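PDB 1JMX: amine Dehydrogenase from Pseudomonas putida, which probably oxidises primary amines to aldehydes and ammonia, sending the electrons on through heme c, with this chain folded as a seven-bladed beta-propeller. Local coordinates for residues Lys190-Asp196 and Tyr214-Phe219; Thr247-Ala251 and Tyr280-Lys286; Val150-Arg154 and Glu209-Leu213. All coordinates share one frame; numbering follows the deposited sequence.

Contact 1 of 3, residues Lys190-Asp196 and Tyr214-Phe219; sequences KGYSAPD and YTIARF
Ser193 meets Ala217 twice: its backbone N donates to Ala217 O (2.8 Å, in the carbonyl plane), while its OG accepts from Ala217 N at 3.0 Å. The hydroxyl lies between the backbone N and the carbonyl carbon (chi1 66°), which turns it onto the strand, and it donates in turn to Ala194 O. This middle is the tight part. The extended Ile216 side chain reaches across to the loop, where its CD1 touches Tyr192 CB at 3.6 Å and also presses on Ser193 O, a buried oxygen without a polar partner. Arg218 lays its CG over one face of the Tyr192 ring, 3.9 Å from the centroid, a CH-pi contact; its charge goes instead to Asp230.

The ends are more open to solvent, though still bonded. At one, the exposed Phe219 ring lies along the backbone of Gly191 to Ser193, one face on Tyr192 CA, and Phe219 N bonds to Gly191 O (2.8 Å); Gly191 has a positive phi that favours glycine. At the other, Asp196 and Thr215 form an antiparallel hydrogen-bonded pair beside a weakly held water, and the Asp196 carboxylate salt-bridges Arg140 of a neighbouring subunit. Thus four main-chain bonds, and a fifth in which the serine hydroxyl stands in for a carbonyl, hold the irregular run 190-196 against the outer edge of strand 209-218, away from strand 230-239.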
# COMPACT_ATOMS: atom_id res chain seq x y z
N LYS B 190 17.10 24.49 -17.90
CA LYS B 190 17.22 23.64 -19.09
C LYS B 190 18.23 22.51 -18.94
O LYS B 190 19.29 22.68 -18.34
CB LYS B 190 17.52 24.46 -20.34
CG LYS B 190 17.05 23.75 -21.62
CD LYS B 190 15.53 23.47 -21.55
CE LYS B 190 15.09 22.32 -22.48
NZ LYS B 190 15.46 20.95 -21.96
N GLY B 191 17.88 21.34 -19.47
CA GLY B 191 18.75 20.18 -19.38
C GLY B 191 18.50 19.40 -18.11
O GLY B 191 19.10 18.34 -17.90
N TYR B 192 17.64 19.93 -17.25
CA TYR B 192 17.31 19.28 -15.99
C TYR B 192 15.80 19.22 -15.83
O TYR B 192 15.06 19.95 -16.49
CB TYR B 192 17.86 20.07 -14.81
CG TYR B 192 19.35 20.06 -14.67
CD1 TYR B 192 20.16 20.84 -15.50
CD2 TYR B 192 19.97 19.30 -13.68
CE1 TYR B 192 21.55 20.87 -15.33
CE2 TYR B 192 21.34 19.32 -13.50
CZ TYR B 192 22.13 20.11 -14.33
OH TYR B 192 23.49 20.16 -14.13
N SER B 193 15.36 18.33 -14.96
CA SER B 193 13.94 18.21 -14.67
C SER B 193 13.71 19.13 -13.48
O SER B 193 14.62 19.83 -13.04
CB SER B 193 13.58 16.77 -14.29
OG SER B 193 14.20 16.41 -13.07
N ALA B 194 12.48 19.15 -12.98
CA ALA B 194 12.16 19.94 -11.81
C ALA B 194 12.68 19.11 -10.64
O ALA B 194 12.71 17.88 -10.72
CB ALA B 194 10.65 20.13 -11.71
N PRO B 195 13.17 19.76 -9.57
CA PRO B 195 13.68 19.00 -8.42
C PRO B 195 12.55 18.34 -7.61
O PRO B 195 11.38 18.69 -7.74
CB PRO B 195 14.40 20.07 -7.60
CG PRO B 195 13.62 21.31 -7.90
CD PRO B 195 13.39 21.21 -9.39
N ASP B 196 12.92 17.35 -6.80
CA ASP B 196 11.97 16.67 -5.94
C ASP B 196 12.45 16.89 -4.51
O ASP B 196 13.62 16.69 -4.19
CB ASP B 196 11.89 15.17 -6.26
CG ASP B 196 10.81 14.45 -5.47
OD1 ASP B 196 9.62 14.75 -5.69
OD2 ASP B 196 11.13 13.60 -4.62
N TYR B 214 17.60 17.57 -2.09
CA TYR B 214 16.67 17.40 -3.19
C TYR B 214 17.34 16.50 -4.22
O TYR B 214 18.53 16.24 -4.13
CB TYR B 214 16.28 18.75 -3.82
CG TYR B 214 17.39 19.52 -4.50
CD1 TYR B 214 17.72 19.29 -5.83
CD2 TYR B 214 18.09 20.52 -3.81
CE1 TYR B 214 18.71 20.03 -6.47
CE2 TYR B 214 19.09 21.27 -4.45
CZ TYR B 214 19.39 21.02 -5.77
OH TYR B 214 20.36 21.74 -6.40
N THR B 215 16.54 15.95 -5.14
CA THR B 215 17.07 15.12 -6.21
C THR B 215 16.62 15.79 -7.48
O THR B 215 15.62 16.51 -7.49
CB THR B 215 16.55 13.66 -6.18
OG1 THR B 215 15.13 13.65 -6.34
CG2 THR B 215 16.92 12.97 -4.88
N ILE B 216 17.38 15.61 -8.55
CA ILE B 216 17.02 16.21 -9.83
C ILE B 216 17.58 15.35 -10.95
O ILE B 216 18.61 14.71 -10.80
CB ILE B 216 17.55 17.68 -9.94
CG1 ILE B 216 16.86 18.39 -11.11
CG2 ILE B 216 19.07 17.70 -10.08
CD1 ILE B 216 17.21 19.84 -11.25
N ALA B 217 16.84 15.29 -12.06
CA ALA B 217 17.26 14.51 -13.22
C ALA B 217 17.96 15.40 -14.24
O ALA B 217 17.43 16.43 -14.63
CB ALA B 217 16.05 13.84 -13.85
N ARG B 218 19.16 15.02 -14.64
CA ARG B 218 19.87 15.80 -15.63
C ARG B 218 19.76 15.04 -16.93
O ARG B 218 20.35 13.97 -17.09
CB ARG B 218 21.34 16.00 -15.27
CG ARG B 218 22.03 16.90 -16.28
CD ARG B 218 23.48 16.55 -16.52
NE ARG B 218 24.31 16.74 -15.33
CZ ARG B 218 25.00 15.77 -14.73
NH1 ARG B 218 24.99 14.53 -15.22
NH2 ARG B 218 25.69 16.04 -13.62
N PHE B 219 18.98 15.59 -17.85
CA PHE B 219 18.76 14.98 -19.16
C PHE B 219 20.04 14.78 -19.99
O PHE B 219 20.06 13.81 -20.80
CB PHE B 219 17.77 15.83 -19.95
CG PHE B 219 16.50 16.14 -19.21
CD1 PHE B 219 15.92 17.41 -19.30
CD2 PHE B 219 15.85 15.16 -18.46
CE1 PHE B 219 14.72 17.69 -18.66
CE2 PHE B 219 14.64 15.43 -17.81
CZ PHE B 219 14.08 16.70 -17.92
O HOH W 1 14.40 13.61 -3.05

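Contact 2 of 3, residues Thr247-Ala251 and Tyr280-Lys286; sequences TQEFA and YDLKQRK
Arg285 lays the face of its guanidinium over the main-chain oxygen of Glu249, 3.4 Å from NE to Glu249 O, yet the angle is too poor for a hydrogen bond. Its charge is answered indirectly. The Glu249 carboxylate runs alongside, its OE1 well out of the guanidinium plane, and a water accepts from Arg285 NH2 (2.9 Å) and donates to Glu249 OE1. The other carboxylate oxygen of Glu249 is taken by Tyr214 and Arg189, so this buried acid is likely to stay ionised.

Gln248 bends at chi2 (136°) to bring NE2 between two carbonyls: it donates to Glu249 O at 2.9 Å and, weakly, to Leu282 O at 3.4 Å, while its amide end also packs against Leu282 CD1. With an alanine in place of Gln248, Glu249 O and Leu282 O would probably both lose this donor, and a gap would open beside the Leu282 methyl.

Phe250 CB touches Leu282 CD1 at 3.4 Å, and the ring edge of Phe250 meets the face of Tyr280 in a T-shaped stack, centroids 5.5 Å apart and planes at 71°. The C-H edge of one buried ring is a favourable match for the pi face of the other.

The 280-286 turn is shaped by Asp281, whose OD1 accepts from Gln284 N in an Asx motif, and by Arg285, whose positive phi belongs to a G1 beta bulge in which Arg285 and Lys286 together face Asp281. Such packing of the last strand of one sheet against a hairpin turn of the next is the joint between consecutive blades of a beta-propeller.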
# COMPACT_ATOMS: atom_id res chain seq x y z
N THR B 247 22.13 26.58 -4.02
CA THR B 247 21.79 25.24 -4.46
C THR B 247 23.00 24.66 -5.18
O THR B 247 23.78 25.40 -5.78
CB THR B 247 20.62 25.22 -5.45
OG1 THR B 247 21.03 25.83 -6.68
CG2 THR B 247 19.40 25.95 -4.90
N GLN B 248 23.15 23.34 -5.13
CA GLN B 248 24.25 22.69 -5.81
C GLN B 248 24.22 21.18 -5.66
O GLN B 248 24.04 20.66 -4.55
CB GLN B 248 25.60 23.24 -5.31
CG GLN B 248 26.25 22.48 -4.18
CD GLN B 248 27.73 22.30 -4.43
OE1 GLN B 248 28.53 23.23 -4.24
NE2 GLN B 248 28.11 21.12 -4.91
N GLU B 249 24.36 20.47 -6.78
CA GLU B 249 24.38 19.01 -6.77
C GLU B 249 25.74 18.56 -6.26
O GLU B 249 26.77 19.14 -6.62
CB GLU B 249 24.11 18.46 -8.17
CG GLU B 249 22.72 18.78 -8.70
CD GLU B 249 22.55 20.24 -9.06
OE1 GLU B 249 23.48 20.83 -9.64
OE2 GLU B 249 21.47 20.80 -8.77
N PHE B 250 25.76 17.54 -5.40
CA PHE B 250 27.01 17.05 -4.82
C PHE B 250 27.35 15.57 -5.05
O PHE B 250 28.28 15.05 -4.45
CB PHE B 250 27.06 17.35 -3.32
CG PHE B 250 25.96 16.69 -2.52
CD1 PHE B 250 26.16 15.44 -1.95
CD2 PHE B 250 24.74 17.33 -2.32
CE1 PHE B 250 25.16 14.83 -1.19
CE2 PHE B 250 23.73 16.73 -1.56
CZ PHE B 250 23.94 15.48 -0.99
N ALA B 251 26.59 14.91 -5.92
CA ALA B 251 26.82 13.49 -6.18
C ALA B 251 25.77 12.86 -7.07
O ALA B 251 24.61 13.29 -7.10
CB ALA B 251 26.87 12.73 -4.86
N TYR B 280 30.32 13.16 1.79
CA TYR B 280 30.65 13.67 0.47
C TYR B 280 31.50 14.91 0.45
O TYR B 280 31.44 15.75 1.35
CB TYR B 280 29.38 13.97 -0.33
CG TYR B 280 28.67 12.74 -0.80
CD1 TYR B 280 27.80 12.06 0.03
CD2 TYR B 280 28.89 12.25 -2.08
CE1 TYR B 280 27.16 10.90 -0.39
CE2 TYR B 280 28.26 11.09 -2.51
CZ TYR B 280 27.40 10.42 -1.66
OH TYR B 280 26.80 9.26 -2.07
N ASP B 281 32.24 15.06 -0.65
CA ASP B 281 33.08 16.22 -0.88
C ASP B 281 32.25 17.07 -1.83
O ASP B 281 32.01 16.66 -2.96
CB ASP B 281 34.38 15.78 -1.56
CG ASP B 281 35.40 16.88 -1.65
OD1 ASP B 281 35.08 17.96 -2.20
OD2 ASP B 281 36.52 16.67 -1.16
N LEU B 282 31.76 18.21 -1.35
CA LEU B 282 30.93 19.10 -2.18
C LEU B 282 31.64 19.61 -3.42
O LEU B 282 31.08 19.60 -4.52
CB LEU B 282 30.46 20.33 -1.38
CG LEU B 282 29.20 20.35 -0.51
CD1 LEU B 282 27.97 19.97 -1.31
CD2 LEU B 282 29.40 19.44 0.66
N LYS B 283 32.85 20.12 -3.23
CA LYS B 283 33.65 20.67 -4.32
C LYS B 283 33.85 19.61 -5.42
O LYS B 283 33.46 19.81 -6.58
CB LYS B 283 35.01 21.15 -3.78
CG LYS B 283 35.93 21.82 -4.81
CD LYS B 283 37.30 22.20 -4.22
CE LYS B 283 38.37 21.10 -4.37
NZ LYS B 283 38.89 20.95 -5.78
N GLN B 284 34.38 18.46 -5.01
CA GLN B 284 34.65 17.36 -5.93
C GLN B 284 33.44 16.53 -6.35
O GLN B 284 33.55 15.72 -7.27
CB GLN B 284 35.72 16.43 -5.36
CG GLN B 284 37.06 17.12 -5.12
CD GLN B 284 38.21 16.14 -4.95
OE1 GLN B 284 38.98 15.89 -5.89
NE2 GLN B 284 38.34 15.57 -3.74
N ARG B 285 32.30 16.75 -5.70
CA ARG B 285 31.07 16.00 -6.01
C ARG B 285 31.38 14.50 -5.91
O ARG B 285 30.85 13.69 -6.66
CB ARG B 285 30.59 16.31 -7.41
CG ARG B 285 30.07 17.72 -7.65
CD ARG B 285 29.37 17.71 -8.99
NE ARG B 285 28.80 18.98 -9.40
CZ ARG B 285 27.80 19.09 -10.28
NH1 ARG B 285 27.27 18.00 -10.83
NH2 ARG B 285 27.35 20.29 -10.64
N LYS B 286 32.22 14.17 -4.93
CA LYS B 286 32.69 12.81 -4.72
C LYS B 286 32.41 12.25 -3.33
O LYS B 286 32.56 12.94 -2.32
CB LYS B 286 34.21 12.80 -4.96
CG LYS B 286 34.90 11.46 -4.74
CD LYS B 286 36.39 11.66 -4.40
CE LYS B 286 36.62 11.81 -2.88
NZ LYS B 286 35.85 12.95 -2.26
O HOH W 2 24.92 19.43 -11.99

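Contact 3 of 3, residues Val150-Arg154 and Glu209-Leu213; sequences VYLMR and EFSML
Arg154 and Phe210 are the closest point of two backbones that run nearly antiparallel, 163° apart, with their CA atoms 6.7 Å from each other and no hydrogen bond between the segments. The segments belong to neighbouring blades of the beta-propeller: 153-155 is an edge strand of one four-stranded sheet, 209-218 an edge strand of the next, and each makes its backbone bonds within its own sheet, Arg154 with Tyr162 and Phe210 with Val238. What joins them is therefore side-chain packing alone, deeply buried, the centre of the contact about 7 Å from the centre of the chain.

Phe210 is the heart of it. With CG anti to the backbone N (chi1 -180°) the ring swings across to the other segment, where it is approached from two directions. Over one face comes the aliphatic part of Arg154, its CG 3.7 Å from the ring centroid and 20° off the normal, a CH-pi contact. The arginine chain is bent at chi2 and chi3, so that the methylenes cover the ring while the guanidinium end turns toward Glu209 O, with Arg154 NH1 3.8 Å away. At the ring edge stands Leu152, with CB 3.5 Å from Phe210 CZ. An arginine suits this place by giving the ring a hydrocarbon cover; a branched leucine fills the corner between Phe210 and Met212.

Leu152 and Met212 lie alongside each other, pointing opposite ways, Leu152 CD1 lying 4.1 Å from Met212 SD. The flexible, unbranched thioether then continues to Tyr151 in a Met-aromatic contact, with the sulfur oblique to the ring. Tyr151 also packs on Tyr135 of a neighbouring subunit, which brings the seam to the subunit interface. At the far end of the tyrosine, the OH of Tyr151 touches CE of Met212 at 3.7 Å.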
# COMPACT_ATOMS: atom_id res chain seq x y z
N VAL B 150 2.43 23.52 1.26
CA VAL B 150 3.43 24.19 2.06
C VAL B 150 3.80 23.29 3.24
O VAL B 150 2.93 22.68 3.84
CB VAL B 150 2.93 25.58 2.56
CG1 VAL B 150 3.75 26.07 3.74
CG2 VAL B 150 2.96 26.61 1.43
N TYR B 151 5.09 23.16 3.51
CA TYR B 151 5.58 22.36 4.62
C TYR B 151 6.54 23.18 5.50
O TYR B 151 6.12 24.18 6.07
CB TYR B 151 6.15 21.01 4.15
CG TYR B 151 7.19 21.06 3.05
CD1 TYR B 151 8.53 20.78 3.32
CD2 TYR B 151 6.85 21.39 1.73
CE1 TYR B 151 9.50 20.82 2.33
CE2 TYR B 151 7.82 21.44 0.73
CZ TYR B 151 9.14 21.15 1.04
OH TYR B 151 10.13 21.24 0.08
N LEU B 152 7.81 22.81 5.58
CA LEU B 152 8.79 23.53 6.41
C LEU B 152 8.88 25.06 6.25
O LEU B 152 8.81 25.59 5.14
CB LEU B 152 10.18 22.93 6.23
CG LEU B 152 10.34 21.47 6.61
CD1 LEU B 152 11.80 21.08 6.47
CD2 LEU B 152 9.88 21.26 8.03
N MET B 153 9.07 25.74 7.38
CA MET B 153 9.18 27.19 7.44
C MET B 153 10.23 27.56 8.48
O MET B 153 10.35 26.90 9.51
CB MET B 153 7.85 27.83 7.87
CG MET B 153 6.67 27.56 6.95
SD MET B 153 5.22 28.54 7.40
CE MET B 153 5.12 28.22 9.14
N ARG B 154 10.99 28.62 8.22
CA ARG B 154 12.00 29.11 9.16
C ARG B 154 12.01 30.63 9.12
O ARG B 154 11.99 31.22 8.05
CB ARG B 154 13.40 28.58 8.81
CG ARG B 154 13.61 27.06 8.88
CD ARG B 154 13.52 26.51 10.28
NE ARG B 154 14.38 27.23 11.22
CZ ARG B 154 15.68 27.01 11.37
NH1 ARG B 154 16.31 26.10 10.64
NH2 ARG B 154 16.36 27.70 12.29
N GLU B 209 21.22 28.07 9.00
CA GLU B 209 20.65 28.10 7.67
C GLU B 209 19.52 27.07 7.57
O GLU B 209 19.42 26.16 8.38
CB GLU B 209 21.72 27.85 6.59
CG GLU B 209 22.43 26.51 6.67
CD GLU B 209 23.56 26.34 5.63
OE1 GLU B 209 24.00 25.19 5.44
OE2 GLU B 209 24.01 27.34 5.02
N PHE B 210 18.61 27.34 6.64
CA PHE B 210 17.46 26.49 6.35
C PHE B 210 17.93 25.66 5.17
O PHE B 210 18.03 26.15 4.05
CB PHE B 210 16.25 27.35 5.98
CG PHE B 210 14.99 26.57 5.67
CD1 PHE B 210 14.85 25.23 6.05
CD2 PHE B 210 13.94 27.17 4.99
CE1 PHE B 210 13.68 24.52 5.76
CE2 PHE B 210 12.76 26.47 4.69
CZ PHE B 210 12.63 25.14 5.08
N SER B 211 18.25 24.40 5.43
CA SER B 211 18.74 23.52 4.39
C SER B 211 17.87 22.30 4.18
O SER B 211 17.24 21.80 5.11
CB SER B 211 20.17 23.10 4.70
OG SER B 211 20.21 22.27 5.85
N MET B 212 17.85 21.83 2.93
CA MET B 212 17.09 20.65 2.55
C MET B 212 17.81 19.97 1.40
O MET B 212 18.51 20.63 0.64
CB MET B 212 15.68 21.03 2.08
CG MET B 212 14.82 21.71 3.12
SD MET B 212 13.11 21.80 2.60
CE MET B 212 13.22 22.98 1.27
N LEU B 213 17.69 18.65 1.31
CA LEU B 213 18.28 17.91 0.20
C LEU B 213 17.18 17.80 -0.86
O LEU B 213 15.99 17.94 -0.56
CB LEU B 213 18.69 16.49 0.61
CG LEU B 213 19.77 16.20 1.65
CD1 LEU B 213 19.97 14.71 1.71
CD2 LEU B 213 21.07 16.90 1.30

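How the contacts relate
Strand 209-218 ties the set together: its first half packs across to the preceding blade in contact 3, and its second half carries the irregular run of contact 1, the centres lying about 19 Å apart. Contact 2 starts from the last strand of the same sheet and reaches the following blade, so contacts 3 and 2 are joints to two different neighbours. Contacts 1 and 2, centres about 15 Å apart, meet where Tyr214 OH lies 2.8 Å from Glu249 OE2, a probable hydrogen bond. Contacts 2 and 3 touch through Phe250 CE2 and Leu213 CD2 at 3.9 Å. The residues lining the heme c pocket, Leu116 to Tyr120, belong to none of the three.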